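Local atomic coordinates of hypothetical protein (Geobacillus stearothermophilus, PDB entry 1SFS), a protein that is of unknown function but contains a glycoside hydrolase-like domain of the Rv2525c-like family and may be a bacterial lysozyme. Residues A186-G191 and W213-G218. Numbering follows the deposited sequence.
Sequences AAPRPG and WVWQYG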
loop_
_atom_site.group_PDB
_atom_site.type_symbol
_atom_site.label_atom_id
_atom_site.label_comp_id
_atom_site.label_asym_id
_atom_site.label_seq_id
_atom_site.Cartn_x
_atom_site.Cartn_y
_atom_site.Cartn_z
ATOM N N ALA A 186 8.139 3.626 2.255
ATOM C CA ALA A 186 7.912 4.628 3.268
ATOM C C ALA A 186 9.131 5.454 3.612
ATOM O O ALA A 186 9.167 6.079 4.663
ATOM C CB ALA A 186 7.354 3.956 4.529
ATOM N N ALA A 187 10.116 5.527 2.723
ATOM C CA ALA A 187 11.321 6.322 2.958
ATOM C C ALA A 187 11.866 6.832 1.644
ATOM O O ALA A 187 11.691 6.148 0.613
ATOM C CB ALA A 187 12.405 5.426 3.596
ATOM N N PRO A 188 12.587 7.933 1.643
ATOM C CA PRO A 188 12.693 8.880 2.767
ATOM C C PRO A 188 11.398 9.648 2.912
ATOM O O PRO A 188 10.471 9.523 2.092
ATOM C CB PRO A 188 13.861 9.797 2.330
ATOM C CG PRO A 188 13.718 9.807 0.851
ATOM C CD PRO A 188 13.288 8.422 0.437
ATOM N N ARG A 189 11.305 10.463 3.940
ATOM C CA ARG A 189 10.079 11.139 4.291
ATOM C C ARG A 189 10.322 12.621 4.504
ATOM O O ARG A 189 10.396 13.129 5.645
ATOM C CB ARG A 189 9.540 10.488 5.574
ATOM C CG ARG A 189 8.138 10.847 5.941
ATOM C CD ARG A 189 7.624 10.146 7.218
ATOM N NE ARG A 189 7.709 8.731 7.007
ATOM C CZ ARG A 189 8.081 7.786 7.838
ATOM N NH1 ARG A 189 8.384 8.047 9.100
ATOM N NH2 ARG A 189 8.111 6.544 7.357
ATOM N N PRO A 190 10.540 13.378 3.430
ATOM C CA PRO A 190 10.826 14.817 3.561
ATOM C C PRO A 190 9.655 15.599 4.132
ATOM O O PRO A 190 9.917 16.645 4.717
ATOM C CB PRO A 190 11.123 15.240 2.125
ATOM C CG PRO A 190 10.408 14.230 1.239
ATOM C CD PRO A 190 10.598 12.947 2.032
ATOM N N GLY A 191 8.428 15.119 4.032
ATOM C CA GLY A 191 7.282 15.774 4.638
ATOM C C GLY A 191 6.169 16.012 3.656
ATOM O O GLY A 191 6.362 16.070 2.427
ATOM N N TRP A 213 7.027 1.299 -6.942
ATOM C CA TRP A 213 6.080 2.075 -7.707
ATOM C C TRP A 213 5.258 3.043 -6.909
ATOM O O TRP A 213 4.461 3.770 -7.483
ATOM C CB TRP A 213 5.143 1.171 -8.519
ATOM C CG TRP A 213 5.819 0.413 -9.623
ATOM C CD1 TRP A 213 7.109 0.468 -10.034
ATOM C CD2 TRP A 213 5.128 -0.550 -10.448
ATOM N NE1 TRP A 213 7.271 -0.418 -11.110
ATOM C CE2 TRP A 213 6.083 -1.045 -11.361
ATOM C CE3 TRP A 213 3.805 -1.015 -10.469
ATOM C CZ2 TRP A 213 5.744 -2.004 -12.302
ATOM C CZ3 TRP A 213 3.467 -1.974 -11.418
ATOM C CH2 TRP A 213 4.439 -2.411 -12.272
ATOM N N VAL A 214 5.391 3.065 -5.601
ATOM C CA VAL A 214 4.703 4.015 -4.741
ATOM C C VAL A 214 5.687 4.521 -3.712
ATOM O O VAL A 214 6.535 3.756 -3.249
ATOM C CB VAL A 214 3.445 3.441 -4.046
ATOM C CG1 VAL A 214 2.434 4.548 -3.790
ATOM C CG2 VAL A 214 2.838 2.272 -4.807
ATOM N N TRP A 215 5.544 5.772 -3.285
ATOM C CA TRP A 215 6.422 6.397 -2.329
ATOM C C TRP A 215 5.582 7.262 -1.381
ATOM O O TRP A 215 4.982 8.259 -1.839
ATOM C CB TRP A 215 7.443 7.275 -3.051
ATOM C CG TRP A 215 8.373 8.000 -2.149
ATOM C CD1 TRP A 215 8.833 7.651 -0.924
ATOM C CD2 TRP A 215 8.988 9.268 -2.417
ATOM N NE1 TRP A 215 9.672 8.598 -0.429
ATOM C CE2 TRP A 215 9.779 9.614 -1.330
ATOM C CE3 TRP A 215 8.903 10.154 -3.499
ATOM C CZ2 TRP A 215 10.505 10.808 -1.278
ATOM C CZ3 TRP A 215 9.614 11.343 -3.457
ATOM C CH2 TRP A 215 10.398 11.648 -2.357
ATOM N N GLN A 216 5.553 6.945 -0.112
ATOM C CA GLN A 216 4.929 7.799 0.909
ATOM C C GLN A 216 6.001 8.814 1.328
ATOM O O GLN A 216 6.891 8.482 2.106
ATOM C CB GLN A 216 4.405 6.999 2.058
ATOM C CG GLN A 216 3.491 7.820 2.962
ATOM C CD GLN A 216 3.074 6.989 4.129
ATOM O OE1 GLN A 216 3.952 6.624 4.936
ATOM N NE2 GLN A 216 1.802 6.657 4.210
ATOM N N TYR A 217 5.918 10.025 0.793
ATOM C CA TYR A 217 6.942 11.008 1.067
ATOM C C TYR A 217 6.649 11.906 2.256
ATOM O O TYR A 217 7.532 12.642 2.707
ATOM C CB TYR A 217 7.237 11.835 -0.191
ATOM C CG TYR A 217 6.174 12.799 -0.578
ATOM C CD1 TYR A 217 6.173 14.089 -0.104
ATOM C CD2 TYR A 217 5.180 12.502 -1.496
ATOM C CE1 TYR A 217 5.204 15.005 -0.472
ATOM C CE2 TYR A 217 4.207 13.391 -1.877
ATOM C CZ TYR A 217 4.218 14.674 -1.369
ATOM O OH TYR A 217 3.252 15.558 -1.755
ATOM N N GLY A 218 5.424 11.834 2.787
ATOM C CA GLY A 218 5.098 12.576 3.966
ATOM C C GLY A 218 3.943 11.955 4.716
ATOM O O GLY A 218 3.051 11.350 4.099
HETATM O O HOH W 1 6.437 7.679 4.829
#
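The loop leaving strand 182-185 folds over the end of its parallel neighbour, strand 211-218, and W215 and G191 make the direct bonds between them. Both pieces belong to the glycoside hydrolase-like domain. The W215 indole meets the loop with its N-H. NE1 donates to P188 O at 2.8 Å, with a bent N-H...O angle of 144°. The oxygen receives it in its carbonyl plane but lies somewhat out of the indole plane. With CG anti to the backbone N (chi1 178°), W215 brings its NE1-CZ2 edge up to the cis-proline P188. P188 CG and P190 CD both pack on CZ2, the latter at 3.9 Å. Y217 CB sits over the centre of one indole face.

Further along, G191 N donates to Y217 O at 2.9 Å, nearly straight at 165°. P190 CD lies 3.2 Å from Y217 O, and R189 CA makes a CA-H...O contact with it. G191 O meets the edge of the Y217 ring, whose hydroxyl is hydrogen-bonded to T193 and W30. Y217 and G218 form a classic beta bulge opposite T228.

On the Q216 side, one water accepts from R189 NE at 2.7 Å and lies in donating reach of Q216 O and OE1, though acceptors outnumber its protons. OE1 also bonds Y155 and R219. A leucine in place of W215 would probably leave P188 O without its indole donor and open a gap beside both prolines. The loop is thus fixed through one carbonyl, one amide N-H and a water, the indole edge being both donor and apolar contact.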